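Local coordinates for protein aldo-keto reductase family 1, member B4 (Aldose reductase) (Schistosoma japonicum, PDB 4HBK) that probably reduces aldehydes and sugars such as glucose to alcohols at the expense of NADPH, as an aldose reductase of the aldo-keto reductase family, at residues R74-A79 with I106-K111; I88-E93 with N132-Y137. One frame throughout, in Å; residues are numbered along the deposited sequence.

Contact 1 (R74-A79 with I106-K111); sequences RHLDCA and IFITSK
The ammonium group of Lys111 is gripped twice: NZ lies 2.6 Å from Asp77 OD2, a salt bridge, and 2.7 Å from Cys78 O. It meets the carboxylate on its syn side, though tilted 34° from its plane, and stands well above the plane of the Cys78 carbonyl. The lysine chain runs extended over Cys78 O and then bends at its last torsion (chi4 63°), which turns NZ back toward Asp77. On the same face of the sheet, one water 2.8 Å from Asp77 OD1 donates to it and also joins His75 NE2 and Thr109 OG1, while His75 ND1 is bonded to Pro47 O, so both ring nitrogens have partners. Asp77 OD1 has a further bond from Gln215. Phe107 lays CD1 over one face of the His75 imidazole, the two planes 47° apart. On the opposite face of the sheet from His75 and Asp77, Leu76 CD1 meets Ile108 CD1 at 3.6 Å, under the cover of Leu92 from helix 85-98. The backbones are parallel neighbours, Leu76 binding Phe107 O through N and Thr109 N through O, as expected of the second and third strands of a (beta/alpha)8 barrel. Lys111 is predicted to lower the pKa of the active-site tyrosine, Tyr82, whose side chain adjoins Ala79. Two acceptors therefore fix where NZ stands, consistent with the Asp-Lys pair beside the tyrosine in aldo-keto reductases.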
loop_
_atom_site.group_PDB
_atom_site.type_symbol
_atom_site.label_atom_id
_atom_site.label_comp_id
_atom_site.label_asym_id
_atom_site.label_seq_id
_atom_site.Cartn_x
_atom_site.Cartn_y
_atom_site.Cartn_z
ATOM N N ARG A 74 2.462 -2.401 14.024
ATOM C CA ARG A 74 1.108 -2.034 14.448
ATOM C C ARG A 74 0.260 -1.596 13.242
ATOM O O ARG A 74 -0.702 -0.837 13.364
ATOM C CB ARG A 74 1.156 -0.933 15.522
ATOM C CG ARG A 74 1.772 -1.381 16.868
ATOM C CD ARG A 74 0.916 -2.465 17.523
ATOM N NE ARG A 74 1.460 -2.949 18.796
ATOM C CZ ARG A 74 2.224 -4.032 18.929
ATOM N NH1 ARG A 74 2.567 -4.755 17.864
ATOM N NH2 ARG A 74 2.655 -4.392 20.129
ATOM N N HIS A 75 0.621 -2.107 12.077
ATOM C CA HIS A 75 0.036 -1.675 10.823
ATOM C C HIS A 75 0.128 -2.862 9.871
ATOM O O HIS A 75 1.214 -3.414 9.680
ATOM C CB HIS A 75 0.833 -0.473 10.304
ATOM C CG HIS A 75 0.476 -0.034 8.915
ATOM N ND1 HIS A 75 0.954 1.141 8.371
ATOM C CD2 HIS A 75 -0.277 -0.615 7.954
ATOM C CE1 HIS A 75 0.493 1.273 7.140
ATOM N NE2 HIS A 75 -0.258 0.228 6.858
ATOM N N LEU A 76 -1.006 -3.284 9.307
ATOM C CA LEU A 76 -1.012 -4.392 8.339
ATOM C C LEU A 76 -1.639 -3.920 7.049
ATOM O O LEU A 76 -2.705 -3.313 7.072
ATOM C CB LEU A 76 -1.796 -5.603 8.859
ATOM C CG LEU A 76 -1.522 -6.095 10.282
ATOM C CD1 LEU A 76 -2.574 -7.129 10.723
ATOM C CD2 LEU A 76 -0.137 -6.693 10.359
ATOM N N ASP A 77 -0.985 -4.201 5.923
ATOM C CA ASP A 77 -1.491 -3.778 4.620
ATOM C C ASP A 77 -2.022 -4.967 3.828
ATOM O O ASP A 77 -1.266 -5.864 3.473
ATOM C CB ASP A 77 -0.404 -3.043 3.836
ATOM C CG ASP A 77 -0.881 -2.552 2.480
ATOM O OD1 ASP A 77 -1.333 -1.393 2.379
ATOM O OD2 ASP A 77 -0.795 -3.316 1.499
ATOM N N CYS A 78 -3.323 -4.972 3.553
ATOM C CA CYS A 78 -3.965 -6.148 2.964
ATOM C C CYS A 78 -4.603 -5.819 1.619
ATOM O O CYS A 78 -4.619 -4.670 1.190
ATOM C CB CYS A 78 -5.035 -6.715 3.916
ATOM S SG CYS A 78 -4.513 -6.902 5.656
ATOM N N ALA A 79 -5.134 -6.831 0.950
ATOM C CA ALA A 79 -5.875 -6.584 -0.275
ATOM C C ALA A 79 -6.770 -7.763 -0.613
ATOM O O ALA A 79 -6.399 -8.922 -0.426
ATOM C CB ALA A 79 -4.934 -6.237 -1.443
ATOM N N ILE A 106 -4.152 -1.169 16.314
ATOM C CA ILE A 106 -3.630 -1.632 15.032
ATOM C C ILE A 106 -4.228 -0.818 13.901
ATOM O O ILE A 106 -5.399 -0.436 13.948
ATOM C CB ILE A 106 -3.967 -3.114 14.769
ATOM C CG1 ILE A 106 -3.726 -3.949 16.023
ATOM C CG2 ILE A 106 -3.142 -3.656 13.606
ATOM C CD1 ILE A 106 -2.263 -4.078 16.400
ATOM N N PHE A 107 -3.418 -0.568 12.879
ATOM C CA PHE A 107 -3.877 0.104 11.672
ATOM C C PHE A 107 -4.034 -0.931 10.560
ATOM O O PHE A 107 -3.058 -1.544 10.141
ATOM C CB PHE A 107 -2.856 1.164 11.263
ATOM C CG PHE A 107 -3.357 2.135 10.237
ATOM C CD1 PHE A 107 -3.472 1.765 8.907
ATOM C CD2 PHE A 107 -3.683 3.435 10.600
ATOM C CE1 PHE A 107 -3.918 2.679 7.949
ATOM C CE2 PHE A 107 -4.129 4.349 9.654
ATOM C CZ PHE A 107 -4.253 3.968 8.325
ATOM N N ILE A 108 -5.257 -1.127 10.082
ATOM C CA ILE A 108 -5.531 -2.139 9.067
ATOM C C ILE A 108 -5.958 -1.516 7.741
ATOM O O ILE A 108 -6.951 -0.786 7.672
ATOM C CB ILE A 108 -6.670 -3.056 9.509
ATOM C CG1 ILE A 108 -6.375 -3.652 10.888
ATOM C CG2 ILE A 108 -6.925 -4.129 8.454
ATOM C CD1 ILE A 108 -5.298 -4.708 10.863
ATOM N N THR A 109 -5.226 -1.835 6.683
ATOM C CA THR A 109 -5.558 -1.358 5.350
ATOM C C THR A 109 -6.025 -2.502 4.478
ATOM O O THR A 109 -5.450 -3.593 4.501
ATOM C CB THR A 109 -4.336 -0.741 4.656
ATOM O OG1 THR A 109 -3.925 0.438 5.367
ATOM C CG2 THR A 109 -4.666 -0.387 3.206
ATOM N N SER A 110 -7.081 -2.261 3.712
ATOM C CA SER A 110 -7.425 -3.166 2.630
ATOM C C SER A 110 -7.721 -2.359 1.379
ATOM O O SER A 110 -7.689 -1.126 1.401
ATOM C CB SER A 110 -8.600 -4.074 2.972
ATOM O OG SER A 110 -8.773 -5.031 1.932
ATOM N N LYS A 111 -7.999 -3.052 0.284
ATOM C CA LYS A 111 -8.119 -2.374 -0.995
ATOM C C LYS A 111 -9.270 -2.951 -1.799
ATOM O O LYS A 111 -9.495 -4.168 -1.821
ATOM C CB LYS A 111 -6.814 -2.486 -1.785
ATOM C CG LYS A 111 -5.548 -2.297 -0.954
ATOM C CD LYS A 111 -4.314 -2.151 -1.852
ATOM C CE LYS A 111 -3.004 -2.096 -1.047
ATOM N NZ LYS A 111 -2.711 -3.336 -0.260
HETATM O O HOH W 1 -1.444 0.793 4.189
#

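Contact 2 (I88-E93 with N132-Y137); sequences IGEALE and NLRLNY
The guanidinium of Arg134 lies with one face over the helix backbone at Glu90, whose CA sits 3.7 Å above the plane and toward the rim, with Glu90 CB close by. At the edge, Glu93 OE1 is only 4° out of the guanidinium plane and takes a nearly straight bond from NH2 at 2.8 Å; a second bond to OE1, from NE, is weak. Seen from the carboxylate, NH2 comes on the syn side but out of its plane; the two flat groups stand 75° apart, and OE1 alone takes both bonds. Bends at chi2 and chi3 let the arginine wrap across the helix, its CD resting 3.4 Å from Gly89 C. Gly89, having no side chain, lets the two backbones come together: its CA approaches Leu133 O to 3.3 Å and makes a CA-H...O contact with Asn132 O. One water donates to both Gly89 O and Leu133 O, bridging the carbonyls. On the inner side, Ile88 CG2 lies alongside Leu133 CD2 at 3.6 Å, while Leu92 CD1 meets Leu135 CD2 where those side chains cross at about a right angle. Arg134 takes positive phi (66°) in a Schellman motif that ends helix 119-133, and the chain then runs on to strand 138-143. The contact thus joins the middle of one outer barrel helix to the C-terminal end of the next: leucines and isoleucine face the barrel, the backbones meet at Gly89, and the charged pair lies on the exposed rim, where solvent would probably weaken its electrostatic pull.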
loop_
_atom_site.group_PDB
_atom_site.type_symbol
_atom_site.label_atom_id
_atom_site.label_comp_id
_atom_site.label_asym_id
_atom_site.label_seq_id
_atom_site.Cartn_x
_atom_site.Cartn_y
_atom_site.Cartn_z
ATOM N N ILE A 88 -5.696 -13.978 7.206
ATOM C CA ILE A 88 -5.200 -12.829 7.947
ATOM C C ILE A 88 -6.123 -12.508 9.129
ATOM O O ILE A 88 -5.673 -12.368 10.265
ATOM C CB ILE A 88 -5.045 -11.606 7.022
ATOM C CG1 ILE A 88 -3.816 -11.790 6.126
ATOM C CG2 ILE A 88 -4.944 -10.315 7.843
ATOM C CD1 ILE A 88 -3.725 -10.837 4.944
ATOM N N GLY A 89 -7.417 -12.402 8.851
ATOM C CA GLY A 89 -8.405 -12.123 9.874
ATOM C C GLY A 89 -8.292 -13.051 11.073
ATOM O O GLY A 89 -8.392 -12.611 12.216
ATOM N N GLU A 90 -8.086 -14.340 10.820
ATOM C CA GLU A 90 -8.013 -15.314 11.907
ATOM C C GLU A 90 -6.725 -15.138 12.701
ATOM O O GLU A 90 -6.750 -15.073 13.937
ATOM C CB GLU A 90 -8.105 -16.747 11.374
ATOM C CG GLU A 90 -8.168 -17.799 12.466
ATOM C CD GLU A 90 -8.237 -19.214 11.914
ATOM O OE1 GLU A 90 -8.924 -20.054 12.533
ATOM O OE2 GLU A 90 -7.605 -19.491 10.871
ATOM N N ALA A 91 -5.601 -15.066 11.992
ATOM C CA ALA A 91 -4.324 -14.835 12.649
ATOM C C ALA A 91 -4.377 -13.547 13.474
ATOM O O ALA A 91 -3.903 -13.502 14.609
ATOM C CB ALA A 91 -3.190 -14.787 11.621
ATOM N N LEU A 92 -4.984 -12.506 12.910
ATOM C CA LEU A 92 -5.113 -11.219 13.595
ATOM C C LEU A 92 -5.921 -11.356 14.886
ATOM O O LEU A 92 -5.546 -10.825 15.931
ATOM C CB LEU A 92 -5.808 -10.201 12.690
ATOM C CG LEU A 92 -5.485 -8.712 12.858
ATOM C CD1 LEU A 92 -6.709 -7.830 12.606
ATOM C CD2 LEU A 92 -4.889 -8.434 14.217
ATOM N N GLU A 93 -7.047 -12.050 14.802
ATOM C CA GLU A 93 -7.940 -12.158 15.945
ATOM C C GLU A 93 -7.254 -12.913 17.073
ATOM O O GLU A 93 -7.367 -12.548 18.242
ATOM C CB GLU A 93 -9.232 -12.862 15.548
ATOM C CG GLU A 93 -10.258 -12.978 16.661
ATOM C CD GLU A 93 -11.550 -13.568 16.142
ATOM O OE1 GLU A 93 -11.581 -14.790 15.877
ATOM O OE2 GLU A 93 -12.523 -12.801 15.956
ATOM N N ASN A 132 -14.170 -11.247 6.156
ATOM C CA ASN A 132 -12.975 -12.089 6.137
ATOM C C ASN A 132 -11.905 -11.674 7.144
ATOM O O ASN A 132 -11.266 -12.524 7.756
ATOM C CB ASN A 132 -12.376 -12.146 4.734
ATOM C CG ASN A 132 -13.226 -12.968 3.775
ATOM O OD1 ASN A 132 -13.956 -13.858 4.195
ATOM N ND2 ASN A 132 -13.140 -12.665 2.490
ATOM N N LEU A 133 -11.706 -10.368 7.312
ATOM C CA LEU A 133 -10.723 -9.861 8.271
ATOM C C LEU A 133 -11.247 -9.927 9.699
ATOM O O LEU A 133 -10.499 -9.711 10.651
ATOM C CB LEU A 133 -10.330 -8.423 7.929
ATOM C CG LEU A 133 -9.453 -8.264 6.684
ATOM C CD1 LEU A 133 -9.140 -6.794 6.400
ATOM C CD2 LEU A 133 -8.164 -9.080 6.858
ATOM N N ARG A 134 -12.543 -10.194 9.843
ATOM C CA ARG A 134 -13.145 -10.305 11.164
ATOM C C ARG A 134 -13.123 -8.965 11.914
ATOM O O ARG A 134 -12.961 -8.917 13.131
ATOM C CB ARG A 134 -12.458 -11.432 11.955
ATOM C CG ARG A 134 -12.723 -12.797 11.308
ATOM C CD ARG A 134 -11.560 -13.776 11.433
ATOM N NE ARG A 134 -11.668 -14.607 12.627
ATOM C CZ ARG A 134 -11.810 -15.931 12.626
ATOM N NH1 ARG A 134 -11.849 -16.614 11.488
ATOM N NH2 ARG A 134 -11.897 -16.576 13.781
ATOM N N LEU A 135 -13.327 -7.885 11.165
ATOM C CA LEU A 135 -13.277 -6.529 11.687
ATOM C C LEU A 135 -14.633 -5.842 11.523
ATOM O O LEU A 135 -15.430 -6.239 10.673
ATOM C CB LEU A 135 -12.228 -5.732 10.911
ATOM C CG LEU A 135 -10.793 -6.239 11.024
ATOM C CD1 LEU A 135 -9.861 -5.362 10.183
ATOM C CD2 LEU A 135 -10.365 -6.266 12.489
ATOM N N ASN A 136 -14.885 -4.800 12.315
ATOM C CA ASN A 136 -16.096 -4.006 12.128
ATOM C C ASN A 136 -15.839 -2.783 11.275
ATOM O O ASN A 136 -16.770 -2.209 10.725
ATOM C CB ASN A 136 -16.710 -3.596 13.468
ATOM C CG ASN A 136 -17.002 -4.790 14.347
ATOM O OD1 ASN A 136 -17.639 -5.751 13.923
ATOM N ND2 ASN A 136 -16.503 -4.755 15.561
ATOM N N TYR A 137 -14.574 -2.391 11.170
ATOM C CA TYR A 137 -14.185 -1.261 10.329
ATOM C C TYR A 137 -12.732 -1.408 9.880
ATOM O O TYR A 137 -11.957 -2.151 10.488
ATOM C CB TYR A 137 -14.363 0.066 11.078
ATOM C CG TYR A 137 -13.367 0.254 12.197
ATOM C CD1 TYR A 137 -12.128 0.843 11.960
ATOM C CD2 TYR A 137 -13.656 -0.178 13.490
ATOM C CE1 TYR A 137 -11.212 1.005 12.982
ATOM C CE2 TYR A 137 -12.745 -0.018 14.521
ATOM C CZ TYR A 137 -11.528 0.569 14.264
ATOM O OH TYR A 137 -10.623 0.737 15.294
HETATM O O HOH W 2 -9.215 -10.062 13.133
#

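From the N terminus the chain passes strand 75-77, helix 85-98, strand 107-112 and helix 119-133 before entering strand 138-143. Contact 1 closes the beta-alpha-beta unit by pairing its two strands; contact 2 closes a longer loop by bringing the end of helix 119-133 back to helix 85-98. Their segments alternate along the sequence, so the two closures cross. Between them lies a shared apolar layer: Leu76 CD1 and Ile108 CD1 reach Leu92, while Ile108 CG2 packs against Leu133 CD1 and Leu135 CD1. In this way the parallel strands of the barrel wall are tied to two successive helices of its outer layer.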